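Local structure of N-acyl-D-glutamate deacylase (Bordetella bronchiseptica, 3GIP) at residues G61-H66 with I87-V92; S247-M252 with V277-Y282; C360-D365 with G379-V384. The protein hydrolyses N-acyl-D-glutamate to D-glutamate and the free acid, as a zinc-binding member of the amidohydrolase superfamily. One frame throughout, in Å; residues are numbered along the deposited sequence.

Contact 1: G61-H66 with I87-V92; sequences GFIDVH and ITTVVV
Ile87 opens the second segment by packing against Phe62 and Asp64. Its CG2, anti to the backbone N, lies 3.8 Å from Asp64 CB, and its CD1 approaches the carboxylate at OD2. The branched aliphatic chain thus covers the stem of Asp64 and leaves the oxygens to other partners: OD2 is hydrogen-bonded to Ser364 OG and forms a salt bridge with Lys82, while OD1 accepts from His66 N in an Asx turn.

Thr88 interrupts the pairing. Its N donates to Phe62 O at 2.8 Å, and the next amide, Thr89 N, reaches the same oxygen in a weak bond of 3.4 Å. The register slips by one residue here, which is a beta bulge. Thr88 OG1 sits only 3.1 Å from Gly61 CA, an approach possible because glycine has no side chain on that flank.

Strands 57-64 and 87-92 are the first two parallel strands of the TIM barrel of the amidohydrolases, and beyond the bulge they settle into regular parallel pairing. Thr89 O accepts from Asp64 N at 2.9 Å. The Thr89 side chain lies alongside that of Ile63, CG2 to CG2 4.0 Å, pointing the same way, so methyl packs on methyl while OG1 makes a weak hydrogen bond to Asn139.

Val90 shares a face of the sheet with Asp64 and sets CG2 3.6 Å from Asp64 O. That oxygen also takes the hydrogen bond from Val91 N, at 2.9 Å. Val91 then turns its CB toward Val65 O, and Val65 and Val91 both lean on Phe412 of helix 406-412.

Contact 2: S247-M252 with V277-Y282; sequences SHHKCM and VALDIY. With ZN (zinc ion), chain F; FMT (formic acid), chain D.
The His248 and Tyr282 rings flank a bound formate, probably from the crystallisation liquor. Its O2 lies 3.6 Å above one face of the His248 imidazole, offset toward the rim, while Ser247 CB covers the centre of the opposite face. The same O2 meets the Tyr282 ring at its edge, in plane, and a water stands over the centre of one tyrosine face. Between the two side chains, Tyr282 CE2 approaches His248 CB at 3.6 Å.

Formate O2 is gripped by two donors of this contact, Tyr282 OH at 2.6 Å and Lys250 NZ at 2.7 Å. Bends at chi3 and chi4 (81° and 69°) curl the lysine back on itself, and NZ also donates to His248 O and forms a salt bridge with Glu222 OE1. Arg376 NH1 and Ser288 N also bond to the formate, which may mark where a substrate carboxylate could bind.

In this TIM barrel the metal site lies at the C-terminal ends of the strands: His248, just past strand 243-246, binds zinc through NE2 at 2.1 Å, with Cys95 and His218 as further ligands. Asp280 on the neighbouring strand fixes its backbone. OD1 receives His248 N from above the carboxylate plane at 2.9 Å, and a water links OD2 to Ser247 OG. The main-chain Asp280 O takes His249 N at 3.0 Å. Leu279 CD1 packs across His249 CB, an apolar partner for an imidazole whose NE2 bonds to Thr263.

Contact 3: C360-D365 with G379-V384; sequences CMVGSD and GSFTRV
Val362 and Phe381 carry the apolar part of the contact through a CH-pi interaction. Val362 CG1 stands over the centre of the phenyl ring, 3.7 Å from the centroid and 12° off the ring normal. With CG1 anti to the backbone N (chi1 -179°), that methyl is set on the ring face while the other, CG2, meets Val384 CG2 at 4.2 Å, about one helical turn further along. Val362 CB adds an apolar touch to Phe381 CE1 at 3.7 Å. Valine suits the place because its two methyls can meet two side chains of one helix, Phe381 and Val384, and Met404 of helix 397-404 packs on all three side chains.

Van der Waals contacts involving polar atoms come next. The tip of the phenyl ring, CZ, lies 3.3 Å from Val362 O. Further along the segment, Ser364 CB lies 3.5 Å from Ser380 OG; small side chains let the loop after strand 360-362 come close to the helix here, Ser364 CA to Ser380 CA 5.3 Å.

Hydrogen bonds do not cross between the segments. Ser380 OG bonds to Arg376 O within its own helix, Ser364 OG bonds outside the two segments, and Phe381 N bonds to Gln85 OE1.

Strand 360-362 of the barrel and helix 376-391 are therefore joined here by shape and dispersion, and both serine hydroxyls are satisfied by a partner outside the two segments.

Following the chain, contact 1 closes a partly helical excursion of 20 residues between the first two barrel strands. Contact 2 closes 24 residues, including helix 260-272, between the loop after strand 243-246 and strand 277-281. Contact 3 closes 13 residues between strand 360-362 and helix 376-391. The three loops follow in series, and none nests in or crosses another. In space they converge: Leu279 O and Ile281 O probably accept from Met361 N and Gly363 N, joining contacts 2 and 3 as neighbouring strands, while Asp64 with Ser364 and His66 with Asp365 bring the last barrel strand back to the first. His66 packs on Ser247 and His248 beside the zinc.

Contact 1: G61-H66 with I87-V92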
loop_
_atom_site.group_PDB
_atom_site.type_symbol
_atom_site.label_atom_id
_atom_site.label_comp_id
_atom_site.label_asym_id
_atom_site.label_seq_id
_atom_site.Cartn_x
_atom_site.Cartn_y
_atom_site.Cartn_z
ATOM N N GLY A 61 -12.638 2.413 -8.578
ATOM C CA GLY A 61 -12.088 2.867 -7.312
ATOM C C GLY A 61 -10.598 2.574 -7.288
ATOM O O GLY A 61 -10.149 1.582 -7.869
ATOM N N PHE A 62 -9.818 3.421 -6.623
ATOM C CA PHE A 62 -8.378 3.200 -6.584
ATOM C C PHE A 62 -7.973 2.073 -5.644
ATOM O O PHE A 62 -8.566 1.880 -4.580
ATOM C CB PHE A 62 -7.648 4.491 -6.200
ATOM C CG PHE A 62 -8.029 5.675 -7.046
ATOM C CD1 PHE A 62 -8.289 5.521 -8.407
ATOM C CD2 PHE A 62 -8.127 6.946 -6.485
ATOM C CE1 PHE A 62 -8.641 6.615 -9.194
ATOM C CE2 PHE A 62 -8.477 8.046 -7.264
ATOM C CZ PHE A 62 -8.735 7.880 -8.619
ATOM N N ILE A 63 -6.956 1.328 -6.062
ATOM C CA ILE A 63 -6.449 0.204 -5.292
ATOM C C ILE A 63 -5.090 0.556 -4.692
ATOM O O ILE A 63 -4.098 0.704 -5.408
ATOM C CB ILE A 63 -6.327 -1.055 -6.188
ATOM C CG1 ILE A 63 -7.705 -1.408 -6.755
ATOM C CG2 ILE A 63 -5.764 -2.221 -5.387
ATOM C CD1 ILE A 63 -7.723 -2.648 -7.630
ATOM N N ASP A 64 -5.065 0.706 -3.369
ATOM C CA ASP A 64 -3.845 1.039 -2.644
ATOM C C ASP A 64 -3.090 -0.253 -2.390
ATOM O O ASP A 64 -3.409 -0.998 -1.462
ATOM C CB ASP A 64 -4.203 1.711 -1.316
ATOM C CG ASP A 64 -2.988 2.222 -0.573
ATOM O OD1 ASP A 64 -1.853 2.043 -1.069
ATOM O OD2 ASP A 64 -3.173 2.807 0.515
ATOM N N VAL A 65 -2.083 -0.511 -3.215
ATOM C CA VAL A 65 -1.311 -1.735 -3.104
ATOM C C VAL A 65 -0.313 -1.771 -1.956
ATOM O O VAL A 65 0.278 -2.815 -1.693
ATOM C CB VAL A 65 -0.570 -2.043 -4.431
ATOM C CG1 VAL A 65 -1.578 -2.083 -5.578
ATOM C CG2 VAL A 65 0.511 -0.994 -4.697
ATOM N N HIS A 66 -0.116 -0.649 -1.267
ATOM C CA HIS A 66 0.824 -0.650 -0.154
ATOM C C HIS A 66 0.262 -0.047 1.119
ATOM O O HIS A 66 0.609 1.076 1.507
ATOM C CB HIS A 66 2.123 0.076 -0.508
ATOM C CG HIS A 66 3.267 -0.310 0.377
ATOM N ND1 HIS A 66 4.179 -1.283 0.032
ATOM C CD2 HIS A 66 3.589 0.079 1.634
ATOM C CE1 HIS A 66 5.013 -1.480 1.039
ATOM N NE2 HIS A 66 4.676 -0.667 2.023
ATOM N N ILE A 87 -9.822 5.698 -2.611
ATOM C CA ILE A 87 -9.413 4.301 -2.486
ATOM C C ILE A 87 -10.570 3.390 -2.077
ATOM O O ILE A 87 -11.261 3.667 -1.097
ATOM C CB ILE A 87 -8.274 4.179 -1.455
ATOM C CG1 ILE A 87 -7.057 4.965 -1.948
ATOM C CG2 ILE A 87 -7.908 2.722 -1.228
ATOM C CD1 ILE A 87 -5.999 5.185 -0.884
ATOM N N THR A 88 -10.766 2.307 -2.829
ATOM C CA THR A 88 -11.842 1.351 -2.555
ATOM C C THR A 88 -11.333 -0.039 -2.168
ATOM O O THR A 88 -12.109 -0.891 -1.726
ATOM C CB THR A 88 -12.771 1.194 -3.773
ATOM O OG1 THR A 88 -11.995 0.831 -4.920
ATOM C CG2 THR A 88 -13.505 2.492 -4.054
ATOM N N THR A 89 -10.039 -0.272 -2.354
ATOM C CA THR A 89 -9.418 -1.550 -2.006
ATOM C C THR A 89 -8.011 -1.282 -1.495
ATOM O O THR A 89 -7.313 -0.414 -2.018
ATOM C CB THR A 89 -9.299 -2.497 -3.232
ATOM O OG1 THR A 89 -10.605 -2.861 -3.694
ATOM C CG2 THR A 89 -8.528 -3.766 -2.864
ATOM N N VAL A 90 -7.597 -2.013 -0.467
ATOM C CA VAL A 90 -6.251 -1.856 0.055
ATOM C C VAL A 90 -5.612 -3.215 0.263
ATOM O O VAL A 90 -6.276 -4.170 0.668
ATOM C CB VAL A 90 -6.219 -1.091 1.401
ATOM C CG1 VAL A 90 -6.985 -1.859 2.473
ATOM C CG2 VAL A 90 -4.769 -0.880 1.832
ATOM N N VAL A 91 -4.326 -3.302 -0.053
ATOM C CA VAL A 91 -3.570 -4.527 0.143
ATOM C C VAL A 91 -2.745 -4.273 1.402
ATOM O O VAL A 91 -1.880 -3.393 1.423
ATOM C CB VAL A 91 -2.630 -4.815 -1.047
ATOM C CG1 VAL A 91 -1.858 -6.109 -0.800
ATOM C CG2 VAL A 91 -3.439 -4.919 -2.336
ATOM N N VAL A 92 -3.030 -5.028 2.459
ATOM C CA VAL A 92 -2.316 -4.868 3.723
ATOM C C VAL A 92 -1.294 -5.984 3.940
ATOM O O VAL A 92 -1.184 -6.900 3.120
ATOM C CB VAL A 92 -3.301 -4.855 4.918
ATOM C CG1 VAL A 92 -4.335 -3.750 4.733
ATOM C CG2 VAL A 92 -3.994 -6.211 5.042
#

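Contact 2: S247-M252 with V277-Y282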
loop_
_atom_site.group_PDB
_atom_site.type_symbol
_atom_site.label_atom_id
_atom_site.label_comp_id
_atom_site.label_asym_id
_atom_site.label_seq_id
_atom_site.Cartn_x
_atom_site.Cartn_y
_atom_site.Cartn_z
ATOM N N SER A 247 8.361 -2.947 -3.389
ATOM C CA SER A 247 7.624 -1.935 -2.643
ATOM C C SER A 247 8.302 -0.574 -2.574
ATOM O O SER A 247 9.529 -0.479 -2.522
ATOM C CB SER A 247 7.372 -2.427 -1.217
ATOM O OG SER A 247 6.589 -3.610 -1.221
ATOM N N HIS A 248 7.472 0.467 -2.556
ATOM C CA HIS A 248 7.921 1.855 -2.460
ATOM C C HIS A 248 9.346 2.049 -2.958
ATOM O O HIS A 248 10.241 2.443 -2.207
ATOM C CB HIS A 248 7.775 2.362 -1.008
ATOM C CG HIS A 248 8.268 1.409 0.046
ATOM N ND1 HIS A 248 9.534 0.866 0.036
ATOM C CD2 HIS A 248 7.683 0.970 1.187
ATOM C CE1 HIS A 248 9.712 0.138 1.123
ATOM N NE2 HIS A 248 8.604 0.186 1.841
ATOM N N HIS A 249 9.550 1.781 -4.242
ATOM C CA HIS A 249 10.874 1.894 -4.829
ATOM C C HIS A 249 11.385 3.323 -4.775
ATOM O O HIS A 249 10.681 4.272 -5.142
ATOM C CB HIS A 249 10.869 1.371 -6.263
ATOM C CG HIS A 249 12.240 1.151 -6.817
ATOM N ND1 HIS A 249 13.285 0.685 -6.046
ATOM C CD2 HIS A 249 12.739 1.331 -8.062
ATOM C CE1 HIS A 249 14.370 0.591 -6.794
ATOM N NE2 HIS A 249 14.065 0.976 -8.020
ATOM N N LYS A 250 12.627 3.461 -4.324
ATOM C CA LYS A 250 13.237 4.769 -4.149
ATOM C C LYS A 250 14.744 4.641 -4.001
ATOM O O LYS A 250 15.271 3.543 -3.808
ATOM C CB LYS A 250 12.701 5.400 -2.865
ATOM C CG LYS A 250 13.204 4.670 -1.611
ATOM C CD LYS A 250 12.683 5.283 -0.322
ATOM C CE LYS A 250 11.276 4.827 -0.016
ATOM N NZ LYS A 250 11.222 3.373 0.359
ATOM N N CYS A 251 15.418 5.785 -4.072
ATOM C CA CYS A 251 16.863 5.878 -3.897
ATOM C C CYS A 251 17.089 6.977 -2.861
ATOM O O CYS A 251 16.858 8.159 -3.128
ATOM C CB CYS A 251 17.545 6.234 -5.218
ATOM S SG CYS A 251 17.386 4.942 -6.469
ATOM N N MET A 252 17.525 6.578 -1.671
ATOM C CA MET A 252 17.750 7.513 -0.575
ATOM C C MET A 252 19.177 8.039 -0.481
ATOM O O MET A 252 20.136 7.299 -0.704
ATOM C CB MET A 252 17.361 6.851 0.748
ATOM C CG MET A 252 15.893 6.438 0.815
ATOM S SD MET A 252 15.478 5.679 2.403
ATOM C CE MET A 252 15.413 7.146 3.454
ATOM N N VAL A 277 7.212 -8.892 -12.775
ATOM C CA VAL A 277 7.733 -7.947 -11.804
ATOM C C VAL A 277 7.039 -6.602 -11.934
ATOM O O VAL A 277 6.832 -6.097 -13.039
ATOM C CB VAL A 277 9.261 -7.744 -11.971
ATOM C CG1 VAL A 277 9.568 -7.170 -13.340
ATOM C CG2 VAL A 277 9.790 -6.831 -10.872
ATOM N N ALA A 278 6.654 -6.043 -10.796
ATOM C CA ALA A 278 6.006 -4.741 -10.766
ATOM C C ALA A 278 6.584 -3.972 -9.587
ATOM O O ALA A 278 7.446 -4.477 -8.869
ATOM C CB ALA A 278 4.494 -4.897 -10.618
ATOM N N LEU A 279 6.123 -2.744 -9.395
ATOM C CA LEU A 279 6.610 -1.928 -8.294
ATOM C C LEU A 279 5.575 -0.871 -7.961
ATOM O O LEU A 279 4.544 -0.766 -8.625
ATOM C CB LEU A 279 7.930 -1.242 -8.676
ATOM C CG LEU A 279 7.893 -0.267 -9.864
ATOM C CD1 LEU A 279 9.029 0.737 -9.725
ATOM C CD2 LEU A 279 8.010 -1.009 -11.186
ATOM N N ASP A 280 5.843 -0.100 -6.915
ATOM C CA ASP A 280 4.935 0.968 -6.542
ATOM C C ASP A 280 5.683 2.079 -5.829
ATOM O O ASP A 280 6.792 1.877 -5.322
ATOM C CB ASP A 280 3.770 0.434 -5.679
ATOM C CG ASP A 280 4.234 -0.338 -4.450
ATOM O OD1 ASP A 280 4.724 0.284 -3.484
ATOM O OD2 ASP A 280 4.102 -1.583 -4.453
ATOM N N ILE A 281 5.085 3.264 -5.833
ATOM C CA ILE A 281 5.661 4.424 -5.166
ATOM C C ILE A 281 4.557 5.282 -4.568
ATOM O O ILE A 281 3.374 5.103 -4.874
ATOM C CB ILE A 281 6.444 5.353 -6.156
ATOM C CG1 ILE A 281 5.514 5.882 -7.258
ATOM C CG2 ILE A 281 7.616 4.621 -6.762
ATOM C CD1 ILE A 281 4.788 7.192 -6.925
ATOM N N TYR A 282 4.957 6.191 -3.684
ATOM C CA TYR A 282 4.050 7.187 -3.137
ATOM C C TYR A 282 4.713 8.449 -3.697
ATOM O O TYR A 282 5.937 8.507 -3.828
ATOM C CB TYR A 282 3.990 7.167 -1.598
ATOM C CG TYR A 282 5.302 7.005 -0.878
ATOM C CD1 TYR A 282 6.182 8.077 -0.731
ATOM C CD2 TYR A 282 5.660 5.778 -0.323
ATOM C CE1 TYR A 282 7.386 7.931 -0.051
ATOM C CE2 TYR A 282 6.858 5.618 0.356
ATOM C CZ TYR A 282 7.718 6.698 0.489
ATOM O OH TYR A 282 8.905 6.541 1.160
HETATM ZN ZN ZN F . 8.393 -0.720 3.731
HETATM C C FMT D . 9.133 4.061 3.408
HETATM O O1 FMT D . 8.535 4.900 4.035
HETATM O O2 FMT D . 9.267 4.192 2.085
HETATM O O HOH W 1 4.231 -2.891 -2.285
HETATM O O HOH W 2 8.158 5.241 -3.133
#

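Contact 3: C360-D365 with G379-V384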
loop_
_atom_site.group_PDB
_atom_site.type_symbol
_atom_site.label_atom_id
_atom_site.label_comp_id
_atom_site.label_asym_id
_atom_site.label_seq_id
_atom_site.Cartn_x
_atom_site.Cartn_y
_atom_site.Cartn_z
ATOM N N CYS A 360 4.697 0.482 -12.694
ATOM C CA CYS A 360 4.612 1.147 -11.402
ATOM C C CYS A 360 3.191 1.499 -10.985
ATOM O O CYS A 360 2.478 2.225 -11.677
ATOM C CB CYS A 360 5.470 2.420 -11.384
ATOM S SG CYS A 360 5.765 3.037 -9.707
ATOM N N MET A 361 2.791 0.974 -9.835
ATOM C CA MET A 361 1.473 1.231 -9.275
ATOM C C MET A 361 1.644 2.286 -8.181
ATOM O O MET A 361 2.761 2.748 -7.926
ATOM C CB MET A 361 0.919 -0.057 -8.665
ATOM C CG MET A 361 0.921 -1.232 -9.627
ATOM S SD MET A 361 0.558 -2.811 -8.822
ATOM C CE MET A 361 2.125 -3.160 -8.058
ATOM N N VAL A 362 0.545 2.663 -7.536
ATOM C CA VAL A 362 0.601 3.645 -6.458
ATOM C C VAL A 362 0.309 2.957 -5.125
ATOM O O VAL A 362 -0.688 2.238 -4.988
ATOM C CB VAL A 362 -0.427 4.782 -6.674
ATOM C CG1 VAL A 362 -0.328 5.808 -5.544
ATOM C CG2 VAL A 362 -0.183 5.445 -8.021
ATOM N N GLY A 363 1.198 3.172 -4.159
ATOM C CA GLY A 363 1.043 2.606 -2.826
ATOM C C GLY A 363 1.227 3.748 -1.845
ATOM O O GLY A 363 2.281 4.377 -1.833
ATOM N N SER A 364 0.224 4.016 -1.013
ATOM C CA SER A 364 0.308 5.141 -0.080
ATOM C C SER A 364 1.286 4.960 1.073
ATOM O O SER A 364 1.917 5.926 1.511
ATOM C CB SER A 364 -1.071 5.462 0.497
ATOM O OG SER A 364 -1.442 4.513 1.484
ATOM N N ASP A 365 1.403 3.730 1.567
ATOM C CA ASP A 365 2.288 3.421 2.686
ATOM C C ASP A 365 1.938 4.299 3.889
ATOM O O ASP A 365 2.811 4.710 4.658
ATOM C CB ASP A 365 3.754 3.614 2.284
ATOM C CG ASP A 365 4.715 2.881 3.204
ATOM O OD1 ASP A 365 4.248 2.114 4.072
ATOM O OD2 ASP A 365 5.942 3.059 3.056
ATOM N N GLY A 379 -2.972 11.840 1.295
ATOM C CA GLY A 379 -2.967 12.438 -0.030
ATOM C C GLY A 379 -2.249 11.786 -1.188
ATOM O O GLY A 379 -2.129 12.404 -2.242
ATOM N N SER A 380 -1.799 10.548 -1.031
ATOM C CA SER A 380 -1.072 9.878 -2.103
ATOM C C SER A 380 -1.750 9.819 -3.472
ATOM O O SER A 380 -1.194 10.293 -4.466
ATOM C CB SER A 380 -0.700 8.452 -1.679
ATOM O OG SER A 380 0.269 8.463 -0.646
ATOM N N PHE A 381 -2.946 9.244 -3.542
ATOM C CA PHE A 381 -3.608 9.110 -4.836
ATOM C C PHE A 381 -4.018 10.416 -5.499
ATOM O O PHE A 381 -3.860 10.584 -6.710
ATOM C CB PHE A 381 -4.796 8.148 -4.706
ATOM C CG PHE A 381 -4.378 6.707 -4.635
ATOM C CD1 PHE A 381 -4.441 5.895 -5.761
ATOM C CD2 PHE A 381 -3.838 6.187 -3.462
ATOM C CE1 PHE A 381 -3.967 4.583 -5.725
ATOM C CE2 PHE A 381 -3.360 4.881 -3.411
ATOM C CZ PHE A 381 -3.424 4.076 -4.546
ATOM N N THR A 382 -4.517 11.353 -4.709
ATOM C CA THR A 382 -4.928 12.633 -5.257
ATOM C C THR A 382 -3.711 13.501 -5.593
ATOM O O THR A 382 -3.792 14.384 -6.449
ATOM C CB THR A 382 -5.860 13.343 -4.276
ATOM O OG1 THR A 382 -5.291 13.284 -2.964
ATOM C CG2 THR A 382 -7.227 12.655 -4.262
ATOM N N ARG A 383 -2.582 13.251 -4.934
ATOM C CA ARG A 383 -1.375 14.011 -5.239
ATOM C C ARG A 383 -0.869 13.528 -6.598
ATOM O O ARG A 383 -0.332 14.307 -7.385
ATOM C CB ARG A 383 -0.303 13.802 -4.165
ATOM C CG ARG A 383 0.920 14.710 -4.317
ATOM C CD ARG A 383 1.850 14.562 -3.119
ATOM N NE ARG A 383 3.046 15.403 -3.179
ATOM C CZ ARG A 383 3.066 16.715 -2.956
ATOM N NH1 ARG A 383 1.950 17.366 -2.657
ATOM N NH2 ARG A 383 4.216 17.379 -3.012
ATOM N N VAL A 384 -1.037 12.239 -6.886
ATOM C CA VAL A 384 -0.609 11.742 -8.186
ATOM C C VAL A 384 -1.484 12.381 -9.263
ATOM O O VAL A 384 -0.976 12.891 -10.258
ATOM C CB VAL A 384 -0.717 10.202 -8.283
ATOM C CG1 VAL A 384 -0.520 9.753 -9.728
ATOM C CG2 VAL A 384 0.345 9.555 -7.388
#